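Local coordinates for protein single domain haemoglobin (Campylobacter jejuni, PDB 2WY4) that binds haem b and probably carries oxygen or helps to detoxify nitric oxide, at residues K3-I15 with A59-E71. Residues are numbered along the deposited sequence; the frame is centred on the assembly and turned at random.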
ATOM      1  N   LYS A   3      19.672  -7.344  -4.972  1.00 24.85           N
ATOM      2  CA  LYS A   3      19.427  -8.581  -4.200  1.00 24.36           C
ATOM      3  C   LYS A   3      19.230  -8.380  -2.688  1.00 22.72           C
ATOM      4  O   LYS A   3      18.389  -9.048  -2.056  1.00 22.38           O
ATOM      5  CB  LYS A   3      20.606  -9.529  -4.421  1.00 25.33           C
ATOM      6  N   GLU A   4      20.041  -7.520  -2.079  1.00 21.53           N
ATOM      7  CA  GLU A   4      19.906  -7.249  -0.653  1.00 21.23           C
ATOM      8  C   GLU A   4      18.540  -6.607  -0.391  1.00 20.73           C
ATOM      9  O   GLU A   4      17.866  -6.975   0.579  1.00 19.53           O
ATOM     10  CB  GLU A   4      21.035  -6.338  -0.116  1.00 22.50           C
ATOM     11  CG  GLU A   4      22.391  -7.034   0.074  1.00 25.75           C
ATOM     12  CD  GLU A   4      23.314  -6.350   1.104  1.00 29.12           C
ATOM     13  OE1 GLU A   4      24.299  -7.001   1.523  1.00 31.25           O
ATOM     14  OE2 GLU A   4      23.084  -5.180   1.509  1.00 30.26           O
ATOM     15  N   GLN A   5      18.145  -5.655  -1.231  1.00 20.30           N
ATOM     16  CA  GLN A   5      16.844  -4.986  -1.100  1.00 20.40           C
ATOM     17  C   GLN A   5      15.665  -5.946  -1.266  1.00 19.24           C
ATOM     18  O   GLN A   5      14.680  -5.834  -0.551  1.00 19.22           O
ATOM     19  CB  GLN A   5      16.674  -3.861  -2.106  1.00 21.45           C
ATOM     20  CG  GLN A   5      17.313  -2.584  -1.675  1.00 24.51           C
ATOM     21  CD  GLN A   5      16.774  -1.361  -2.351  1.00 26.35           C
ATOM     22  OE1 GLN A   5      16.010  -1.450  -3.318  1.00 26.81           O
ATOM     23  NE2 GLN A   5      17.166  -0.191  -1.835  1.00 26.92           N
ATOM     24  N   ILE A   6      15.767  -6.864  -2.215  1.00 18.16           N
ATOM     25  CA  ILE A   6      14.712  -7.864  -2.397  1.00 18.64           C
ATOM     26  C   ILE A   6      14.556  -8.675  -1.123  1.00 17.80           C
ATOM     27  O   ILE A   6      13.449  -8.908  -0.662  1.00 18.17           O
ATOM     28  CB  ILE A   6      15.039  -8.788  -3.598  1.00 19.16           C
ATOM     29  CG1 ILE A   6      14.904  -8.024  -4.909  1.00 21.44           C
ATOM     30  CG2 ILE A   6      14.126 -10.011  -3.618  1.00 19.49           C
ATOM     31  CD1 ILE A   6      15.505  -8.725  -6.103  1.00 22.38           C
ATOM     32  N   GLN A   7      15.673  -9.121  -0.568  1.00 16.11           N
ATOM     33  CA  GLN A   7      15.618  -9.940   0.624  1.00 15.97           C
ATOM     34  C   GLN A   7      15.036  -9.183   1.809  1.00 16.02           C
ATOM     35  O   GLN A   7      14.298  -9.752   2.606  1.00 15.92           O
ATOM     36  CB  GLN A   7      16.971 -10.551   0.959  1.00 15.53           C
ATOM     37  CG  GLN A   7      16.900 -11.506   2.145  1.00 17.94           C
ATOM     38  CD  GLN A   7      16.150 -12.745   1.788  1.00 17.26           C
ATOM     39  OE1 GLN A   7      16.544 -13.466   0.868  1.00 21.07           O
ATOM     40  NE2 GLN A   7      15.061 -13.006   2.491  1.00 18.54           N
ATOM     41  N   ILE A   8      15.356  -7.901   1.949  1.00 15.99           N
ATOM     42  CA  ILE A   8      14.784  -7.103   3.015  1.00 15.98           C
ATOM     43  C   ILE A   8      13.267  -7.086   2.876  1.00 15.98           C
ATOM     44  O   ILE A   8      12.552  -7.267   3.864  1.00 16.01           O
ATOM     45  CB  ILE A   8      15.331  -5.676   2.973  1.00 16.85           C
ATOM     46  CG1 ILE A   8      16.718  -5.663   3.597  1.00 17.05           C
ATOM     47  CG2 ILE A   8      14.447  -4.729   3.780  1.00 16.18           C
ATOM     48  CD1 ILE A   8      17.504  -4.311   3.410  1.00 18.55           C
ATOM     49  N   ILE A   9      12.760  -6.860   1.666  1.00 15.57           N
ATOM     50  CA  ILE A   9      11.314  -6.872   1.486  1.00 16.14           C
ATOM     51  C   ILE A   9      10.736  -8.235   1.855  1.00 17.33           C
ATOM     52  O   ILE A   9       9.738  -8.297   2.568  1.00 15.80           O
ATOM     53  CB  ILE A   9      10.932  -6.418   0.058  1.00 16.66           C
ATOM     54  CG1 ILE A   9      11.331  -4.956  -0.174  1.00 18.13           C
ATOM     55  CG2 ILE A   9       9.424  -6.626  -0.208  1.00 16.21           C
ATOM     56  CD1 ILE A   9      10.817  -3.978   0.810  1.00 19.96           C
ATOM     57  N   LYS A  10      11.351  -9.329   1.417  1.00 17.07           N
ATOM     58  CA  LYS A  10      10.874 -10.668   1.815  1.00 17.49           C
ATOM     59  C   LYS A  10      10.914 -10.848   3.327  1.00 17.03           C
ATOM     60  O   LYS A  10      10.000 -11.459   3.903  1.00 17.22           O
ATOM     61  CB  LYS A  10      11.699 -11.772   1.147  0.60 18.33           C
ATOM     62  CG  LYS A  10      11.639 -11.775  -0.358  0.60 19.51           C
ATOM     63  CD  LYS A  10      10.232 -11.840  -0.883  0.60 22.70           C
ATOM     64  CE  LYS A  10      10.225 -12.130  -2.379  0.60 23.90           C
ATOM     65  NZ  LYS A  10       8.858 -12.049  -2.933  0.60 26.19           N
ATOM     66  N   ASP A  11      11.943 -10.339   3.988  1.00 17.23           N
ATOM     67  CA  ASP A  11      12.099 -10.468   5.425  1.00 17.59           C
ATOM     68  C   ASP A  11      10.955  -9.783   6.143  1.00 16.69           C
ATOM     69  O   ASP A  11      10.634 -10.105   7.270  1.00 17.93           O
ATOM     70  CB  ASP A  11      13.408  -9.805   5.904  1.00 17.63           C
ATOM     71  CG  ASP A  11      14.669 -10.552   5.503  1.00 19.67           C
ATOM     72  OD1 ASP A  11      14.639 -11.724   5.092  1.00 18.83           O
ATOM     73  OD2 ASP A  11      15.767  -9.986   5.619  1.00 22.38           O
ATOM     74  N   CYS A  12      10.356  -8.811   5.484  1.00 15.85           N
ATOM     75  CA  CYS A  12       9.256  -8.061   6.069  1.00 15.97           C
ATOM     76  C   CYS A  12       7.913  -8.753   5.936  1.00 15.53           C
ATOM     77  O   CYS A  12       6.967  -8.370   6.631  1.00 16.03           O
ATOM     78  CB  CYS A  12       9.196  -6.645   5.492  1.00 16.14           C
ATOM     79  SG  CYS A  12      10.577  -5.612   6.065  1.00 18.93           S
ATOM     80  N   VAL A  13       7.809  -9.767   5.068  1.00 15.22           N
ATOM     81  CA  VAL A  13       6.559 -10.531   4.964  1.00 15.92           C
ATOM     82  C   VAL A  13       6.038 -11.026   6.340  1.00 15.04           C
ATOM     83  O   VAL A  13       4.908 -10.756   6.711  1.00 15.01           O
ATOM     84  CB  VAL A  13       6.638 -11.633   3.910  1.00 16.28           C
ATOM     85  CG1 VAL A  13       5.413 -12.556   4.001  1.00 15.64           C
ATOM     86  CG2 VAL A  13       6.704 -11.028   2.536  1.00 18.26           C
ATOM     87  N   PRO A  14       6.843 -11.741   7.104  1.00 16.89           N
ATOM     88  CA  PRO A  14       6.386 -12.188   8.422  1.00 17.32           C
ATOM     89  C   PRO A  14       5.972 -11.071   9.362  1.00 17.27           C
ATOM     90  O   PRO A  14       5.050 -11.223  10.173  1.00 17.81           O
ATOM     91  CB  PRO A  14       7.609 -12.929   8.993  1.00 17.38           C
ATOM     92  CG  PRO A  14       8.521 -13.139   7.890  1.00 18.69           C
ATOM     93  CD  PRO A  14       8.170 -12.260   6.790  1.00 17.03           C
ATOM     94  N   ILE A  15       6.660  -9.940   9.269  1.00 17.68           N
ATOM     95  CA  ILE A  15       6.344  -8.814  10.122  1.00 17.82           C
ATOM     96  C   ILE A  15       4.953  -8.315   9.811  1.00 16.56           C
ATOM     97  O   ILE A  15       4.171  -7.977  10.694  1.00 18.54           O
ATOM     98  CB  ILE A  15       7.391  -7.680   9.908  1.00 18.65           C
ATOM     99  CG1 ILE A  15       8.781  -8.173  10.332  1.00 20.17           C
ATOM    100  CG2 ILE A  15       6.975  -6.412  10.640  1.00 18.86           C
ATOM    101  CD1 ILE A  15       9.914  -7.130  10.077  1.00 22.68           C
ATOM    102  N   ALA A  59      -2.879  -6.665   0.744  1.00 10.77           N
ATOM    103  CA  ALA A  59      -2.374  -6.214  -0.549  1.00 11.47           C
ATOM    104  C   ALA A  59      -0.875  -5.879  -0.483  1.00 11.78           C
ATOM    105  O   ALA A  59      -0.159  -6.107  -1.473  1.00 11.24           O
ATOM    106  CB  ALA A  59      -3.136  -5.019  -0.987  1.00 11.52           C
ATOM    107  N   ILE A  60      -0.429  -5.279   0.630  1.00 11.93           N
ATOM    108  CA  ILE A  60       0.988  -5.006   0.787  1.00 11.93           C
ATOM    109  C   ILE A  60       1.738  -6.327   0.845  1.00 12.06           C
ATOM    110  O   ILE A  60       2.790  -6.464   0.243  1.00 12.91           O
ATOM    111  CB  ILE A  60       1.246  -4.076   2.009  1.00 12.66           C
ATOM    112  CG1 ILE A  60       0.596  -2.716   1.766  1.00 12.49           C
ATOM    113  CG2 ILE A  60       2.750  -3.885   2.208  1.00 13.75           C
ATOM    114  CD1 ILE A  60       0.550  -1.811   2.961  1.00 12.62           C
ATOM    115  N   LEU A  61       1.213  -7.293   1.599  1.00 11.62           N
ATOM    116  CA  LEU A  61       1.829  -8.619   1.629  1.00 12.21           C
ATOM    117  C   LEU A  61       1.926  -9.206   0.234  1.00 12.44           C
ATOM    118  O   LEU A  61       2.920  -9.835  -0.118  1.00 13.27           O
ATOM    119  CB  LEU A  61       1.002  -9.557   2.484  1.00 12.98           C
ATOM    120  CG  LEU A  61       1.245  -9.427   3.983  1.00 13.22           C
ATOM    121  CD1 LEU A  61       0.107 -10.029   4.755  1.00 14.13           C
ATOM    122  CD2 LEU A  61       2.531 -10.146   4.346  1.00 15.58           C
ATOM    123  N   MET A  62       0.848  -9.079  -0.533  1.00 12.83           N
ATOM    124  CA  MET A  62       0.826  -9.604  -1.884  1.00 13.23           C
ATOM    125  C   MET A  62       1.943  -8.986  -2.712  1.00 12.87           C
ATOM    126  O   MET A  62       2.581  -9.665  -3.502  1.00 13.92           O
ATOM    127  CB  MET A  62      -0.530  -9.324  -2.544  1.00 14.45           C
ATOM    128  CG  MET A  62      -0.768 -10.025  -3.832  1.00 15.58           C
ATOM    129  SD  MET A  62      -0.861 -11.848  -3.533  1.00 18.58           S
ATOM    130  CE  MET A  62      -1.709 -12.294  -5.043  1.00 20.40           C
ATOM    131  N   ALA A  63       2.154  -7.683  -2.542  1.00 12.59           N
ATOM    132  CA  ALA A  63       3.192  -7.005  -3.314  1.00 12.88           C
ATOM    133  C   ALA A  63       4.590  -7.441  -2.834  1.00 13.88           C
ATOM    134  O   ALA A  63       5.487  -7.696  -3.630  1.00 15.49           O
ATOM    135  CB  ALA A  63       3.022  -5.496  -3.183  1.00 13.27           C
ATOM    136  N   ALA A  64       4.776  -7.502  -1.527  1.00 13.68           N
ATOM    137  CA  ALA A  64       6.083  -7.904  -0.991  1.00 14.12           C
ATOM    138  C   ALA A  64       6.447  -9.320  -1.450  1.00 14.93           C
ATOM    139  O   ALA A  64       7.575  -9.589  -1.829  1.00 16.19           O
ATOM    140  CB  ALA A  64       6.083  -7.795   0.538  1.00 14.41           C
ATOM    141  N   LYS A  65       5.472 -10.226  -1.424  1.00 15.79           N
ATOM    142  CA  LYS A  65       5.698 -11.585  -1.908  1.00 16.97           C
ATOM    143  C   LYS A  65       6.114 -11.630  -3.362  1.00 16.83           C
ATOM    144  O   LYS A  65       6.908 -12.483  -3.752  1.00 18.17           O
ATOM    145  CB  LYS A  65       4.425 -12.430  -1.782  1.00 16.86           C
ATOM    146  CG  LYS A  65       4.024 -12.850  -0.371  1.00 20.10           C
ATOM    147  CD  LYS A  65       2.584 -13.440  -0.326  1.00 21.71           C
ATOM    148  CE  LYS A  65       2.350 -14.525  -1.349  1.00 22.19           C
ATOM    149  NZ  LYS A  65       3.030 -15.823  -1.102  1.00 21.84           N
ATOM    150  N   ASN A  66       5.608 -10.693  -4.147  1.00 16.43           N
ATOM    151  CA  ASN A  66       5.868 -10.684  -5.577  1.00 16.25           C
ATOM    152  C   ASN A  66       6.773  -9.551  -6.019  1.00 16.98           C
ATOM    153  O   ASN A  66       6.793  -9.169  -7.195  1.00 17.01           O
ATOM    154  CB  ASN A  66       4.537 -10.629  -6.340  1.00 15.44           C
ATOM    155  CG  ASN A  66       3.691 -11.868  -6.118  1.00 17.14           C
ATOM    156  OD1 ASN A  66       2.664 -11.828  -5.412  1.00 17.44           O
ATOM    157  ND2 ASN A  66       4.142 -12.977  -6.688  1.00 19.37           N
ATOM    158  N   ILE A  67       7.552  -9.036  -5.078  1.00 17.51           N
ATOM    159  CA  ILE A  67       8.317  -7.820  -5.405  1.00 18.05           C
ATOM    160  C   ILE A  67       9.323  -7.968  -6.575  1.00 19.40           C
ATOM    161  O   ILE A  67       9.591  -7.008  -7.286  1.00 19.54           O
ATOM    162  CB  ILE A  67       9.004  -7.268  -4.170  1.00 18.31           C
ATOM    163  CG1 ILE A  67       9.480  -5.821  -4.429  1.00 19.23           C
ATOM    164  CG2 ILE A  67      10.156  -8.174  -3.777  1.00 17.66           C
ATOM    165  CD1 ILE A  67       8.361  -4.877  -4.796  1.00 19.99           C
ATOM    166  N   GLU A  68       9.829  -9.177  -6.801  1.00 20.29           N
ATOM    167  CA  GLU A  68      10.748  -9.434  -7.921  1.00 20.83           C
ATOM    168  C   GLU A  68      10.024  -9.489  -9.261  1.00 21.01           C
ATOM    169  O   GLU A  68      10.643  -9.348 -10.311  1.00 22.31           O
ATOM    170  CB  GLU A  68      11.470 -10.762  -7.711  1.00 21.92           C
ATOM    171  CG  GLU A  68      12.454 -10.735  -6.564  1.00 24.37           C
ATOM    172  CD  GLU A  68      13.081 -12.094  -6.318  1.00 28.20           C
ATOM    173  OE1 GLU A  68      12.491 -12.894  -5.563  1.00 32.07           O
ATOM    174  OE2 GLU A  68      14.151 -12.385  -6.901  1.00 32.20           O
ATOM    175  N   ASN A  69       8.717  -9.740  -9.239  1.00 20.87           N
ATOM    176  CA  ASN A  69       7.944  -9.807 -10.474  1.00 20.06           C
ATOM    177  C   ASN A  69       6.487  -9.487 -10.189  1.00 19.48           C
ATOM    178  O   ASN A  69       5.690 -10.399  -9.900  1.00 19.12           O
ATOM    179  CB  ASN A  69       8.082 -11.197 -11.096  1.00 20.62           C
ATOM    180  CG  ASN A  69       7.371 -11.327 -12.424  1.00 22.83           C
ATOM    181  OD1 ASN A  69       7.279 -12.442 -12.997  1.00 27.29           O
ATOM    182  ND2 ASN A  69       6.865 -10.208 -12.940  1.00 24.07           N
ATOM    183  N   LEU A  70       6.149  -8.201 -10.268  1.00 20.12           N
ATOM    184  CA  LEU A  70       4.809  -7.755  -9.913  1.00 19.40           C
ATOM    185  C   LEU A  70       3.733  -8.287 -10.855  1.00 19.40           C
ATOM    186  O   LEU A  70       2.556  -8.258 -10.505  1.00 17.84           O
ATOM    187  CB  LEU A  70       4.751  -6.230  -9.784  1.00 19.36           C
ATOM    188  CG  LEU A  70       5.612  -5.623  -8.673  1.00 20.49           C
ATOM    189  CD1 LEU A  70       5.509  -4.098  -8.726  1.00 21.61           C
ATOM    190  CD2 LEU A  70       5.226  -6.141  -7.297  1.00 20.95           C
ATOM    191  N   GLU A  71       4.121  -8.798 -12.025  1.00 19.82           N
ATOM    192  CA  GLU A  71       3.151  -9.404 -12.927  1.00 19.53           C
ATOM    193  C   GLU A  71       2.435 -10.555 -12.262  1.00 18.48           C
ATOM    194  O   GLU A  71       1.353 -10.895 -12.684  1.00 18.43           O
ATOM    195  CB  GLU A  71       3.822  -9.940 -14.194  1.00 20.95           C
ATOM    196  CG  GLU A  71       4.252  -8.859 -15.144  1.00 22.49           C
ATOM    197  CD  GLU A  71       3.077  -8.072 -15.676  1.00 24.65           C
ATOM    198  OE1 GLU A  71       1.940  -8.619 -15.717  1.00 26.72           O
ATOM    199  OE2 GLU A  71       3.275  -6.897 -16.051  1.00 29.38           O
TER
HETATM  200  O   HOH W   1       9.437 -11.752  -5.460  1.00 22.34           O
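The carbonyl oxygen of Ala64, in the last turn of helix 51-65, accepts a firm bond from the backbone N of Ile67, just past the helix end, and a more tentative one from Lys10 NZ (3.0 Å) on helix 4-34. Lys10 is modelled in two conformers, and with NZ implausibly close to Lys65 O the position of its end is doubtful. As modelled, the ammonium lies in the carbonyl plane on a lone pair of Ala64 O, at a C=O...N angle of 134°. Lys10 bends at chi2 (-55°) and is then extended across to the other helix. A water, hydrogen-bonded to Glu68 N and OE1, also probably takes a bond from NZ; Glu68 OE1 itself stays 4.6 Å from Lys10 NZ, beyond a salt bridge. If NZ is placed about right, the carbonyl end of helix 51-65 would probably favour its positive charge. Beside the lysine the contact is apolar. Ile9 CG2 meets Ala64 CB at 3.6 Å and Ile67 CG2 at 4.0 Å, Val13 CG2 flanks the Ala64 methyl, and Val13 CG1 touches Leu61 CD2 (3.8 Å). Nearer the N-terminus, Ile6 crosses the Glu68 stem at about a right angle, CG2 on CG. The short axes of 4-15 and 59-65 pass 9.0 Å apart at 145°, near-antiparallel, consistent with the A and E helices of the globin fold.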